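Local coordinates for protein branched-chain-amino-acid aminotransferase (PDB 6JIF) that catalyses the reversible, pyridoxal-5'-phosphate-dependent transfer of amino groups from branched-chain amino acids to 2-oxo acids, at residues Tyr84-Lys87 / Ile91-Phe94; Tyr338-Gly343 / Gly347-Pro352; Glu118-Ala123 / Phe165-Phe170; Leu272-Lys277 / Ala353-Lys358. All blocks are in the same frame, centred on the assembly; numbering follows the deposited sequence.

Interaction 1. Residues Tyr84-Lys87 / Ile91-Phe94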
loop_
_atom_site.group_PDB
_atom_site.type_symbol
_atom_site.label_atom_id
_atom_site.label_comp_id
_atom_site.label_asym_id
_atom_site.label_seq_id
_atom_site.Cartn_x
_atom_site.Cartn_y
_atom_site.Cartn_z
ATOM N N TYR B 84 -22.811 -17.847 -9.180
ATOM C CA TYR B 84 -24.085 -17.529 -9.815
ATOM C C TYR B 84 -25.039 -18.721 -9.728
ATOM O O TYR B 84 -24.632 -19.873 -9.950
ATOM C CB TYR B 84 -23.869 -17.173 -11.278
ATOM C CG TYR B 84 -22.856 -16.102 -11.540
ATOM C CD1 TYR B 84 -21.484 -16.406 -11.637
ATOM C CD2 TYR B 84 -23.236 -14.792 -11.707
ATOM C CE1 TYR B 84 -20.547 -15.421 -11.890
ATOM C CE2 TYR B 84 -22.301 -13.808 -11.973
ATOM C CZ TYR B 84 -20.962 -14.128 -12.055
ATOM O OH TYR B 84 -20.015 -13.157 -12.296
ATOM N N ARG B 85 -26.326 -18.455 -9.438
ATOM C CA ARG B 85 -27.338 -19.494 -9.561
ATOM C C ARG B 85 -27.692 -19.693 -11.039
ATOM O O ARG B 85 -28.008 -18.734 -11.760
ATOM C CB ARG B 85 -28.584 -19.131 -8.753
ATOM C CG ARG B 85 -29.665 -20.128 -8.845
ATOM C CD ARG B 85 -29.292 -21.427 -8.128
ATOM N NE ARG B 85 -29.302 -21.208 -6.680
ATOM C CZ ARG B 85 -28.990 -22.117 -5.769
ATOM N NH1 ARG B 85 -28.649 -23.339 -6.155
ATOM N NH2 ARG B 85 -29.048 -21.811 -4.469
ATOM N N CYS B 86 -27.594 -20.929 -11.501
ATOM C CA CYS B 86 -27.985 -21.228 -12.869
ATOM C C CYS B 86 -29.513 -21.445 -12.981
ATOM O O CYS B 86 -30.205 -21.776 -12.011
ATOM C CB CYS B 86 -27.281 -22.495 -13.340
ATOM S SG CYS B 86 -25.550 -22.395 -13.309
ATOM N N LYS B 87 -30.026 -21.303 -14.198
ATOM C CA LYS B 87 -31.456 -21.533 -14.398
ATOM C C LYS B 87 -31.850 -22.937 -13.999
ATOM O O LYS B 87 -33.001 -23.175 -13.595
ATOM C CB LYS B 87 -31.825 -21.313 -15.866
ATOM C CG LYS B 87 -33.304 -21.160 -16.082
ATOM C CD LYS B 87 -33.629 -20.477 -17.383
ATOM C CE LYS B 87 -32.769 -20.935 -18.515
ATOM N NZ LYS B 87 -33.287 -20.335 -19.824
ATOM N N ILE B 91 -25.094 -24.199 -9.208
ATOM C CA ILE B 91 -24.323 -23.018 -8.819
ATOM C C ILE B 91 -22.984 -22.984 -9.570
ATOM O O ILE B 91 -22.182 -23.921 -9.460
ATOM C CB ILE B 91 -24.069 -23.005 -7.297
ATOM C CG1 ILE B 91 -25.405 -23.129 -6.557
ATOM C CG2 ILE B 91 -23.273 -21.763 -6.928
ATOM C CD1 ILE B 91 -25.245 -23.348 -5.055
ATOM N N ASN B 92 -22.717 -21.887 -10.298
ATOM C CA ASN B 92 -21.472 -21.726 -11.054
ATOM C C ASN B 92 -20.522 -20.835 -10.266
ATOM O O ASN B 92 -20.816 -19.663 -10.040
ATOM C CB ASN B 92 -21.705 -21.064 -12.423
ATOM C CG ASN B 92 -22.227 -22.004 -13.446
ATOM O OD1 ASN B 92 -22.404 -23.158 -13.161
ATOM N ND2 ASN B 92 -22.461 -21.520 -14.667
ATOM N N LEU B 93 -19.358 -21.347 -9.896
ATOM C CA LEU B 93 -18.301 -20.484 -9.388
ATOM C C LEU B 93 -17.357 -20.179 -10.553
ATOM O O LEU B 93 -16.768 -21.098 -11.117
ATOM C CB LEU B 93 -17.590 -21.224 -8.253
ATOM C CG LEU B 93 -16.423 -20.595 -7.540
ATOM C CD1 LEU B 93 -16.963 -19.352 -6.866
ATOM C CD2 LEU B 93 -15.896 -21.581 -6.506
ATOM N N PHE B 94 -17.144 -18.896 -10.873
ATOM C CA PHE B 94 -16.501 -18.510 -12.142
ATOM C C PHE B 94 -14.976 -18.377 -12.001
ATOM O O PHE B 94 -14.492 -17.448 -11.357
ATOM C CB PHE B 94 -17.116 -17.192 -12.652
ATOM C CG PHE B 94 -16.599 -16.761 -14.006
ATOM C CD1 PHE B 94 -17.022 -17.397 -15.176
ATOM C CD2 PHE B 94 -15.664 -15.724 -14.103
ATOM C CE1 PHE B 94 -16.564 -17.007 -16.428
ATOM C CE2 PHE B 94 -15.173 -15.331 -15.370
ATOM C CZ PHE B 94 -15.628 -15.947 -16.519
#

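Interaction 2. Residues Tyr338-Gly343 / Gly347-Pro352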
loop_
_atom_site.group_PDB
_atom_site.type_symbol
_atom_site.label_atom_id
_atom_site.label_comp_id
_atom_site.label_asym_id
_atom_site.label_seq_id
_atom_site.Cartn_x
_atom_site.Cartn_y
_atom_site.Cartn_z
ATOM N N TYR B 338 -20.794 -8.233 -23.491
ATOM C CA TYR B 338 -21.474 -8.391 -22.215
ATOM C C TYR B 338 -22.434 -9.589 -22.242
ATOM O O TYR B 338 -22.503 -10.370 -21.281
ATOM C CB TYR B 338 -22.230 -7.112 -21.921
ATOM C CG TYR B 338 -22.999 -7.150 -20.653
ATOM C CD1 TYR B 338 -22.367 -6.872 -19.458
ATOM C CD2 TYR B 338 -24.373 -7.429 -20.657
ATOM C CE1 TYR B 338 -23.064 -6.875 -18.289
ATOM C CE2 TYR B 338 -25.094 -7.447 -19.469
ATOM C CZ TYR B 338 -24.432 -7.161 -18.291
ATOM O OH TYR B 338 -25.118 -7.187 -17.094
ATOM N N LYS B 339 -23.160 -9.745 -23.337
ATOM C CA LYS B 339 -24.098 -10.870 -23.467
ATOM C C LYS B 339 -23.347 -12.193 -23.361
ATOM O O LYS B 339 -23.764 -13.105 -22.640
ATOM C CB LYS B 339 -24.833 -10.786 -24.787
ATOM C CG LYS B 339 -25.842 -11.970 -24.950
ATOM C CD LYS B 339 -26.826 -11.786 -26.112
ATOM C CE LYS B 339 -26.257 -12.294 -27.428
ATOM N NZ LYS B 339 -26.297 -11.236 -28.530
ATOM N N GLU B 340 -22.221 -12.296 -24.069
ATOM C CA GLU B 340 -21.474 -13.553 -24.093
ATOM C C GLU B 340 -20.917 -13.885 -22.708
ATOM O O GLU B 340 -21.038 -15.033 -22.211
ATOM C CB GLU B 340 -20.353 -13.457 -25.135
ATOM C CG GLU B 340 -19.556 -14.756 -25.319
ATOM C CD GLU B 340 -20.358 -15.889 -26.026
ATOM O OE1 GLU B 340 -21.466 -15.647 -26.581
ATOM O OE2 GLU B 340 -19.835 -17.054 -26.108
ATOM N N LEU B 341 -20.328 -12.889 -22.058
ATOM C CA LEU B 341 -19.659 -13.123 -20.788
ATOM C C LEU B 341 -20.667 -13.440 -19.689
ATOM O O LEU B 341 -20.492 -14.405 -18.936
ATOM C CB LEU B 341 -18.799 -11.912 -20.413
ATOM C CG LEU B 341 -18.137 -12.185 -19.035
ATOM C CD1 LEU B 341 -17.308 -13.533 -19.024
ATOM C CD2 LEU B 341 -17.236 -11.024 -18.618
ATOM N N THR B 342 -21.734 -12.652 -19.583
ATOM C CA THR B 342 -22.765 -12.971 -18.585
ATOM C C THR B 342 -23.474 -14.294 -18.884
ATOM O O THR B 342 -23.868 -15.002 -17.950
ATOM C CB THR B 342 -23.774 -11.816 -18.489
ATOM O OG1 THR B 342 -24.486 -11.651 -19.749
ATOM C CG2 THR B 342 -23.003 -10.524 -18.148
ATOM N N GLY B 343 -23.635 -14.647 -20.166
ATOM C CA GLY B 343 -24.235 -15.936 -20.488
ATOM C C GLY B 343 -23.374 -17.101 -20.023
ATOM O O GLY B 343 -23.898 -18.095 -19.504
ATOM N N GLY B 347 -24.492 -19.841 -16.983
ATOM C CA GLY B 347 -24.919 -21.138 -17.537
ATOM C C GLY B 347 -25.916 -21.091 -18.676
ATOM O O GLY B 347 -26.394 -22.177 -19.110
ATOM N N ASP B 348 -26.254 -19.905 -19.182
ATOM C CA ASP B 348 -27.104 -19.803 -20.369
ATOM C C ASP B 348 -26.353 -20.078 -21.664
ATOM O O ASP B 348 -26.971 -20.427 -22.685
ATOM C CB ASP B 348 -27.745 -18.422 -20.393
ATOM C CG ASP B 348 -28.786 -18.299 -19.326
ATOM O OD1 ASP B 348 -29.280 -19.368 -18.879
ATOM O OD2 ASP B 348 -29.112 -17.169 -18.936
ATOM N N ILE B 349 -25.035 -19.954 -21.639
ATOM C CA ILE B 349 -24.160 -20.232 -22.779
ATOM C C ILE B 349 -23.100 -21.191 -22.256
ATOM O O ILE B 349 -22.505 -20.941 -21.204
ATOM C CB ILE B 349 -23.484 -18.955 -23.330
ATOM C CG1 ILE B 349 -24.508 -17.974 -23.931
ATOM C CG2 ILE B 349 -22.365 -19.297 -24.391
ATOM C CD1 ILE B 349 -23.925 -16.534 -24.210
ATOM N N GLU B 350 -22.868 -22.275 -22.987
ATOM C CA GLU B 350 -21.919 -23.262 -22.524
ATOM C C GLU B 350 -20.546 -22.640 -22.412
ATOM O O GLU B 350 -20.071 -21.987 -23.350
ATOM C CB GLU B 350 -21.908 -24.473 -23.457
ATOM C CG GLU B 350 -20.956 -25.570 -22.999
ATOM C CD GLU B 350 -20.901 -26.759 -23.949
ATOM O OE1 GLU B 350 -21.642 -26.804 -24.947
ATOM O OE2 GLU B 350 -20.149 -27.703 -23.631
ATOM N N ALA B 351 -19.858 -22.907 -21.267
ATOM C CA ALA B 351 -18.593 -22.242 -21.007
ATOM C C ALA B 351 -17.423 -22.926 -21.699
ATOM O O ALA B 351 -17.464 -24.132 -21.991
ATOM C CB ALA B 351 -18.279 -22.212 -19.506
ATOM N N PRO B 352 -16.348 -22.182 -21.935
ATOM C CA PRO B 352 -15.087 -22.811 -22.320
ATOM C C PRO B 352 -14.619 -23.797 -21.271
ATOM O O PRO B 352 -14.978 -23.720 -20.094
ATOM C CB PRO B 352 -14.111 -21.627 -22.395
ATOM C CG PRO B 352 -14.994 -20.420 -22.698
ATOM C CD PRO B 352 -16.237 -20.707 -21.888
#

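Interaction 3. Residues Glu118-Ala123 / Phe165-Phe170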
loop_
_atom_site.group_PDB
_atom_site.type_symbol
_atom_site.label_atom_id
_atom_site.label_comp_id
_atom_site.label_asym_id
_atom_site.label_seq_id
_atom_site.Cartn_x
_atom_site.Cartn_y
_atom_site.Cartn_z
ATOM N N GLU B 118 -5.529 -26.031 -5.156
ATOM C CA GLU B 118 -6.644 -26.895 -4.746
ATOM C C GLU B 118 -7.158 -26.490 -3.371
ATOM O O GLU B 118 -8.366 -26.420 -3.169
ATOM C CB GLU B 118 -6.263 -28.382 -4.796
ATOM C CG GLU B 118 -6.157 -28.909 -6.253
ATOM C CD GLU B 118 -7.383 -28.515 -7.145
ATOM O OE1 GLU B 118 -8.542 -28.909 -6.838
ATOM O OE2 GLU B 118 -7.190 -27.790 -8.157
ATOM N N GLN B 119 -6.254 -26.099 -2.454
ATOM C CA GLN B 119 -6.662 -25.526 -1.168
ATOM C C GLN B 119 -7.533 -24.280 -1.366
ATOM O O GLN B 119 -8.598 -24.119 -0.732
ATOM C CB GLN B 119 -5.405 -25.217 -0.351
ATOM C CG GLN B 119 -5.552 -24.520 1.029
ATOM C CD GLN B 119 -4.167 -24.206 1.746
ATOM O OE1 GLN B 119 -3.068 -24.455 1.192
ATOM N NE2 GLN B 119 -4.245 -23.671 2.977
ATOM N N PHE B 120 -7.081 -23.379 -2.250
ATOM C CA PHE B 120 -7.798 -22.141 -2.504
ATOM C C PHE B 120 -9.205 -22.425 -3.002
ATOM O O PHE B 120 -10.186 -21.901 -2.455
ATOM C CB PHE B 120 -6.990 -21.294 -3.503
ATOM C CG PHE B 120 -7.594 -19.932 -3.816
ATOM C CD1 PHE B 120 -8.596 -19.811 -4.802
ATOM C CD2 PHE B 120 -7.181 -18.800 -3.154
ATOM C CE1 PHE B 120 -9.143 -18.570 -5.125
ATOM C CE2 PHE B 120 -7.722 -17.565 -3.450
ATOM C CZ PHE B 120 -8.686 -17.433 -4.432
ATOM N N ILE B 121 -9.326 -23.270 -4.036
ATOM C CA ILE B 121 -10.635 -23.487 -4.652
ATOM C C ILE B 121 -11.571 -24.196 -3.689
ATOM O O ILE B 121 -12.742 -23.819 -3.577
ATOM C CB ILE B 121 -10.494 -24.243 -5.986
ATOM C CG1 ILE B 121 -9.644 -23.432 -6.974
ATOM C CG2 ILE B 121 -11.876 -24.656 -6.519
ATOM C CD1 ILE B 121 -9.471 -24.121 -8.325
ATOM N N GLU B 122 -11.058 -25.188 -2.933
ATOM C CA GLU B 122 -11.872 -25.887 -1.942
ATOM C C GLU B 122 -12.369 -24.938 -0.856
ATOM O O GLU B 122 -13.512 -25.060 -0.402
ATOM C CB GLU B 122 -11.089 -27.044 -1.299
ATOM C CG GLU B 122 -10.924 -28.241 -2.220
ATOM C CD GLU B 122 -12.220 -28.733 -2.873
ATOM O OE1 GLU B 122 -13.291 -28.798 -2.223
ATOM O OE2 GLU B 122 -12.156 -29.083 -4.066
ATOM N N ALA B 123 -11.536 -24.002 -0.419
ATOM C CA ALA B 123 -11.994 -23.031 0.571
ATOM C C ALA B 123 -13.114 -22.173 0.007
ATOM O O ALA B 123 -14.102 -21.878 0.701
ATOM C CB ALA B 123 -10.852 -22.128 1.030
ATOM N N PHE B 165 0.535 -15.364 9.310
ATOM C CA PHE B 165 -0.356 -14.814 8.293
ATOM C C PHE B 165 -1.772 -15.382 8.468
ATOM O O PHE B 165 -1.961 -16.442 9.030
ATOM C CB PHE B 165 0.160 -15.073 6.845
ATOM C CG PHE B 165 1.545 -14.564 6.582
ATOM C CD1 PHE B 165 2.634 -15.330 6.938
ATOM C CD2 PHE B 165 1.728 -13.338 5.956
ATOM C CE1 PHE B 165 3.929 -14.851 6.735
ATOM C CE2 PHE B 165 3.016 -12.849 5.744
ATOM C CZ PHE B 165 4.098 -13.620 6.113
ATOM N N ILE B 166 -2.763 -14.646 7.977
ATOM C CA ILE B 166 -4.150 -15.093 7.929
ATOM C C ILE B 166 -4.583 -15.158 6.470
ATOM O O ILE B 166 -4.361 -14.217 5.702
ATOM C CB ILE B 166 -5.080 -14.165 8.740
ATOM C CG1 ILE B 166 -4.927 -14.484 10.220
ATOM C CG2 ILE B 166 -6.563 -14.304 8.287
ATOM C CD1 ILE B 166 -5.623 -13.487 11.127
ATOM N N PHE B 167 -5.223 -16.273 6.085
ATOM C CA PHE B 167 -5.918 -16.408 4.801
ATOM C C PHE B 167 -7.405 -16.525 5.138
ATOM O O PHE B 167 -7.790 -17.357 5.946
ATOM C CB PHE B 167 -5.412 -17.642 4.040
ATOM C CG PHE B 167 -6.246 -17.975 2.844
ATOM C CD1 PHE B 167 -6.635 -16.967 1.969
ATOM C CD2 PHE B 167 -6.664 -19.276 2.619
ATOM C CE1 PHE B 167 -7.443 -17.257 0.853
ATOM C CE2 PHE B 167 -7.465 -19.597 1.505
ATOM C CZ PHE B 167 -7.842 -18.619 0.621
ATOM N N SER B 168 -8.217 -15.606 4.641
ATOM C CA SER B 168 -9.623 -15.663 4.992
ATOM C C SER B 168 -10.456 -15.384 3.736
ATOM O O SER B 168 -9.988 -14.803 2.758
ATOM C CB SER B 168 -9.901 -14.668 6.146
ATOM O OG SER B 168 -11.262 -14.566 6.527
ATOM N N ILE B 169 -11.691 -15.849 3.747
ATOM C CA ILE B 169 -12.599 -15.577 2.633
ATOM C C ILE B 169 -13.964 -15.271 3.240
ATOM O O ILE B 169 -14.556 -16.131 3.903
ATOM C CB ILE B 169 -12.737 -16.745 1.620
ATOM C CG1 ILE B 169 -11.366 -17.349 1.255
ATOM C CG2 ILE B 169 -13.612 -16.344 0.378
ATOM C CD1 ILE B 169 -11.462 -18.641 0.508
ATOM N N PHE B 170 -14.495 -14.078 2.956
ATOM C CA PHE B 170 -15.899 -13.851 3.281
ATOM C C PHE B 170 -16.674 -13.639 1.983
ATOM O O PHE B 170 -16.095 -13.509 0.908
ATOM C CB PHE B 170 -16.090 -12.682 4.277
ATOM C CG PHE B 170 -15.654 -11.339 3.791
ATOM C CD1 PHE B 170 -16.534 -10.525 3.066
ATOM C CD2 PHE B 170 -14.399 -10.820 4.149
ATOM C CE1 PHE B 170 -16.165 -9.253 2.634
ATOM C CE2 PHE B 170 -14.043 -9.535 3.686
ATOM C CZ PHE B 170 -14.929 -8.765 2.924
#

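Interaction 4. Residues Leu272-Lys277 / Ala353-Lys358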
loop_
_atom_site.group_PDB
_atom_site.type_symbol
_atom_site.label_atom_id
_atom_site.label_comp_id
_atom_site.label_asym_id
_atom_site.label_seq_id
_atom_site.Cartn_x
_atom_site.Cartn_y
_atom_site.Cartn_z
ATOM N N LEU B 272 -12.720 -11.993 -21.493
ATOM C CA LEU B 272 -13.179 -11.313 -22.708
ATOM C C LEU B 272 -12.222 -11.567 -23.867
ATOM O O LEU B 272 -12.659 -11.748 -25.008
ATOM C CB LEU B 272 -13.323 -9.802 -22.430
ATOM C CG LEU B 272 -14.445 -9.424 -21.453
ATOM C CD1 LEU B 272 -14.481 -7.933 -21.146
ATOM C CD2 LEU B 272 -15.800 -9.857 -22.080
ATOM N N ILE B 273 -10.908 -11.578 -23.611
ATOM C CA ILE B 273 -9.955 -11.869 -24.690
ATOM C C ILE B 273 -10.218 -13.252 -25.257
ATOM O O ILE B 273 -10.263 -13.443 -26.480
ATOM C CB ILE B 273 -8.499 -11.695 -24.208
ATOM C CG1 ILE B 273 -8.181 -10.201 -24.039
ATOM C CG2 ILE B 273 -7.493 -12.349 -25.182
ATOM C CD1 ILE B 273 -6.894 -9.895 -23.277
ATOM N N GLU B 274 -10.412 -14.240 -24.368
ATOM C CA GLU B 274 -10.630 -15.615 -24.816
ATOM C C GLU B 274 -11.974 -15.760 -25.526
ATOM O O GLU B 274 -12.069 -16.451 -26.544
ATOM C CB GLU B 274 -10.493 -16.572 -23.622
ATOM C CG GLU B 274 -8.962 -16.716 -23.297
ATOM C CD GLU B 274 -8.517 -17.359 -21.961
ATOM O OE1 GLU B 274 -9.209 -17.293 -20.928
ATOM O OE2 GLU B 274 -7.362 -17.876 -21.955
ATOM N N LEU B 275 -13.029 -15.097 -25.032
ATOM C CA LEU B 275 -14.320 -15.226 -25.705
ATOM C C LEU B 275 -14.295 -14.502 -27.039
ATOM O O LEU B 275 -14.843 -14.991 -28.017
ATOM C CB LEU B 275 -15.461 -14.697 -24.839
ATOM C CG LEU B 275 -15.751 -15.550 -23.598
ATOM C CD1 LEU B 275 -16.663 -14.734 -22.678
ATOM C CD2 LEU B 275 -16.383 -16.914 -23.963
ATOM N N ALA B 276 -13.646 -13.332 -27.089
ATOM C CA ALA B 276 -13.501 -12.609 -28.340
ATOM C C ALA B 276 -12.818 -13.480 -29.378
ATOM O O ALA B 276 -13.266 -13.560 -30.519
ATOM C CB ALA B 276 -12.669 -11.315 -28.101
ATOM N N LYS B 277 -11.712 -14.144 -28.995
ATOM C CA LYS B 277 -10.947 -14.926 -29.961
ATOM C C LYS B 277 -11.641 -16.220 -30.336
ATOM O O LYS B 277 -11.624 -16.615 -31.508
ATOM C CB LYS B 277 -9.567 -15.249 -29.413
ATOM C CG LYS B 277 -8.597 -14.101 -29.452
ATOM C CD LYS B 277 -7.186 -14.678 -29.037
ATOM C CE LYS B 277 -6.253 -13.621 -28.414
ATOM N NZ LYS B 277 -5.092 -14.275 -27.713
ATOM N N ALA B 353 -13.763 -24.700 -21.720
ATOM C CA ALA B 353 -13.274 -25.782 -20.886
ATOM C C ALA B 353 -12.604 -25.253 -19.630
ATOM O O ALA B 353 -11.795 -24.314 -19.682
ATOM C CB ALA B 353 -12.272 -26.613 -21.670
ATOM N N GLY B 354 -13.003 -25.814 -18.498
ATOM C CA GLY B 354 -12.336 -25.537 -17.245
ATOM C C GLY B 354 -12.720 -24.245 -16.546
ATOM O O GLY B 354 -12.279 -24.031 -15.413
ATOM N N TRP B 355 -13.573 -23.413 -17.140
ATOM C CA TRP B 355 -13.899 -22.121 -16.546
ATOM C C TRP B 355 -14.830 -22.238 -15.339
ATOM O O TRP B 355 -14.782 -21.405 -14.428
ATOM C CB TRP B 355 -14.572 -21.241 -17.594
ATOM C CG TRP B 355 -13.640 -20.648 -18.580
ATOM C CD1 TRP B 355 -12.413 -21.113 -18.964
ATOM C CD2 TRP B 355 -13.845 -19.415 -19.297
ATOM N NE1 TRP B 355 -11.863 -20.265 -19.879
ATOM C CE2 TRP B 355 -12.749 -19.237 -20.131
ATOM C CE3 TRP B 355 -14.896 -18.504 -19.347
ATOM C CZ2 TRP B 355 -12.624 -18.114 -20.972
ATOM C CZ3 TRP B 355 -14.798 -17.422 -20.215
ATOM C CH2 TRP B 355 -13.658 -17.243 -21.002
ATOM N N ILE B 356 -15.773 -23.184 -15.350
ATOM C CA ILE B 356 -16.849 -23.194 -14.353
ATOM C C ILE B 356 -16.575 -24.281 -13.333
ATOM O O ILE B 356 -16.312 -25.424 -13.709
ATOM C CB ILE B 356 -18.209 -23.446 -15.018
ATOM C CG1 ILE B 356 -18.546 -22.362 -16.039
ATOM C CG2 ILE B 356 -19.293 -23.630 -13.971
ATOM C CD1 ILE B 356 -18.571 -20.942 -15.461
ATOM N N VAL B 357 -16.644 -23.940 -12.053
ATOM C CA VAL B 357 -16.635 -24.936 -10.999
ATOM C C VAL B 357 -18.038 -25.018 -10.427
ATOM O O VAL B 357 -18.573 -24.015 -9.944
ATOM C CB VAL B 357 -15.599 -24.601 -9.918
ATOM C CG1 VAL B 357 -15.698 -25.610 -8.761
ATOM C CG2 VAL B 357 -14.151 -24.627 -10.537
ATOM N N LYS B 358 -18.643 -26.202 -10.488
ATOM C CA LYS B 358 -19.990 -26.371 -9.947
ATOM C C LYS B 358 -19.849 -26.511 -8.444
ATOM O O LYS B 358 -19.044 -27.325 -7.973
ATOM C CB LYS B 358 -20.678 -27.612 -10.542
ATOM C CG LYS B 358 -21.039 -27.454 -12.054
ATOM C CD LYS B 358 -22.286 -26.611 -12.222
ATOM C CE LYS B 358 -22.610 -26.436 -13.703
ATOM N NZ LYS B 358 -23.757 -25.557 -13.910
#

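Interaction 1. Residues Tyr84-Lys87 / Ile91-Phe94
Tyr84 and Asn92 sit opposite one another in the antiparallel beta hairpin of strands 76-85 and 91-94, a hydrogen-bonded pair with CA atoms 5.1 Å apart. Tyr84 N donates to Asn92 O at 2.8 Å. Asn92 N returns a bond to Tyr84 O, also of 2.8 Å and nearly straight at the hydrogen (166°). Tyr84 O takes a CA-H...O contact from Ile91 CA as well. The Tyr84 ring presents its edge to Phe94 CB, which lies in the ring plane 3.9 Å from Tyr84 CE1, and Gln345 of helix 332-346 packs against both aromatic residues. The Asn92 amide is engaged at both ends, OD1 by Lys358 NZ and ND2 by Gln345 O, which fixes its rotation and ties the hairpin to the C-terminal strand and the end of that helix.

Arg85 and Ile91, the next pair, put their side chains on the other face. Arg85 sets off with CG anti to the backbone N (chi1 179°), then bends at chi2 and chi3, laying one guanidinium face over Ile91 CG1, 3.3 Å from NH1. Ile91 CD1 lies 3.6 Å from Arg85 NH1, and Val128 of helix 117-130 packs on this isoleucine. Arg85 NH1 bonds to Gly89 O in the turn. Truncation to an alanine here would probably leave Gly89 O without this donor and uncover the flank of Ile91. Beyond the pair, Cys86 SG approaches Asn92 OD1 to 3.2 Å.

Interaction 2. Residues Tyr338-Gly343 / Gly347-Pro352
Ile349 packs against Gly343 where helix 332-346 ends in a Schellman motif. Gly347, the first residue to leave helical geometry, has a positive phi (87°), and the chain end bonds twice back to the last turn. Any side chain at these backbone angles would collide with the carbonyl oxygen of the residue before, which explains the glycine.

Among the polar contacts, Ile349 N donates to Gly343 O at 3.1 Å. The donor stands above the carbonyl plane, with a C=O...N angle of only 111°, so the bond does not use a lone-pair direction; it links the departing chain to the last turn. Asp348 OD2 is hydrogen-bonded to Tyr138 OH, outside the two segments.

The apolar contacts belong mainly to Ile349. Its CG1 rests 4.0 Å from Gly343 CA, a closeness that depends on the missing side chain: a CB modelled on Gly343 would clash with Ile349 CD1. That CD1 also lies 3.8 Å from Lys339 O. Glu340 meets the isoleucine at about a right angle; bent at chi2 (71°), it brings OE1 to 3.5 Å from Ile349 CD1 and OE2 to 3.8 Å from Ile349 CG2. OE2 makes a long, weak ion pair with Arg279, whose NH1 also bonds to Glu350 O. With an alanine in place of Ile349, the contacts with Gly343 CA, Lys339 O and the Glu340 side chain would probably go, opening a gap beside the last turn.

Inside the helix, Thr342 N and Thr342 OG1 reach Tyr338 O from opposite faces of its plane, the hydroxyl at 2.8 Å.

Interaction 3. Residues Glu118-Ala123 / Phe165-Phe170
Ala123 and Ile169 make the tight end of this contact. Ala123 CB points at the strand and meets Ile169 CD1 at 3.6 Å; Ile169 CD1 also lies 3.9 Å from Ala123 C, so it touches the helix backbone as well. The small alanine lets the CA atoms of these two residues come to 7.8 Å, against 9.5 Å for Phe120 and Phe167. A wider contact, Ala123 CB to Phe167 CE2 at 4.3 Å, joins the two pairs.

At that second pair the fit is looser. The planes of Phe120 and Phe167 are only 20° apart, but the rings are slid past each other with centroids 6.0 Å apart, so they hardly overlap. Their touch reduces to Phe120 CD2 against Phe167 CZ at 3.8 Å. A chi1 of -177° swings the Phe120 ring away from its own backbone N and between Phe167 and helix 96-109, where Ala100 and Met103 pack on it.

This is helix-on-sheet packing in the antiparallel-sheet domain of a class IV (fold type IV) aminotransferase: helix 117-130 lies over strand 164-174, the two local axes 10.2 Å apart and 35° from parallel. Phe167 and Ile169 point to the helix, whereas Ser168 OG bonds to the backbone O of Tyr42 in the neighbouring strand and Phe170 packs on Glu66 of the second subunit. The helix's solvent side carries Glu118 and Glu122.

Interaction 4. Residues Leu272-Lys277 / Ala353-Lys358
The backbones keep well apart here: the nearest CA atoms, those of Glu274 and Trp355, are 11.0 Å from each other. Segment 272-277 is regular helix, with Ala276 N bonded to Leu272 O at 2.8 Å, while segment 353-358 turns at Gly354, where phi is positive (81°), and becomes strand from Ile356.

Trp355 spans the separation, its CG set beside the backbone N (chi1 -77°) and its six-membered ring making the contacts. Glu274 CB lies in the indole plane at the edge, 3.7 Å from Trp355 CZ2. At the end of the side chain, Glu274 OE1 comes to 3.5 Å from the same CZ2, its carboxylate inclined 34° to the indole. That oxygen is held by a salt bridge to Arg95 NH1, and Arg95 makes a cation-pi contact with Trp355, so one arginine probably helps to position both. Leu275 approaches obliquely, its CG 3.7 Å from Trp355 CH2.

Helix 332-346 packs beside both: Leu275 touches Leu341, and Trp355 touches Val344. At the antiparallel sheet, Val357 pairs through its backbone with Leu93, while Trp355 reaches helix 267-278, whose first turn (Ile267, Thr268) lines the PLP pocket and which packs on the mixed sheet.

Interactions 1, 3 and 4 are buried, whereas interaction 2 lies at the surface. Interactions 1, 3 and 4 all reach the antiparallel sheet: interaction 1 by strand-to-strand hydrogen bonding, interaction 3 by purely apolar helix-on-sheet packing, and interaction 4 by a tryptophan reaching a helix from the edge strand. Strands 91-94 and 356-358 are neighbours, so interactions 1 and 4 adjoin, with Phe94 packing on Trp355. Interaction 2, a helix C-cap whose following loop packs back on the last turn, is nested in the chain loop closed by interaction 4, their centres about 9 Å apart, and Leu341 meets Leu272 between them. Interaction 3 stands apart, touching none of the others, its centre about 20 Å from that of interaction 1.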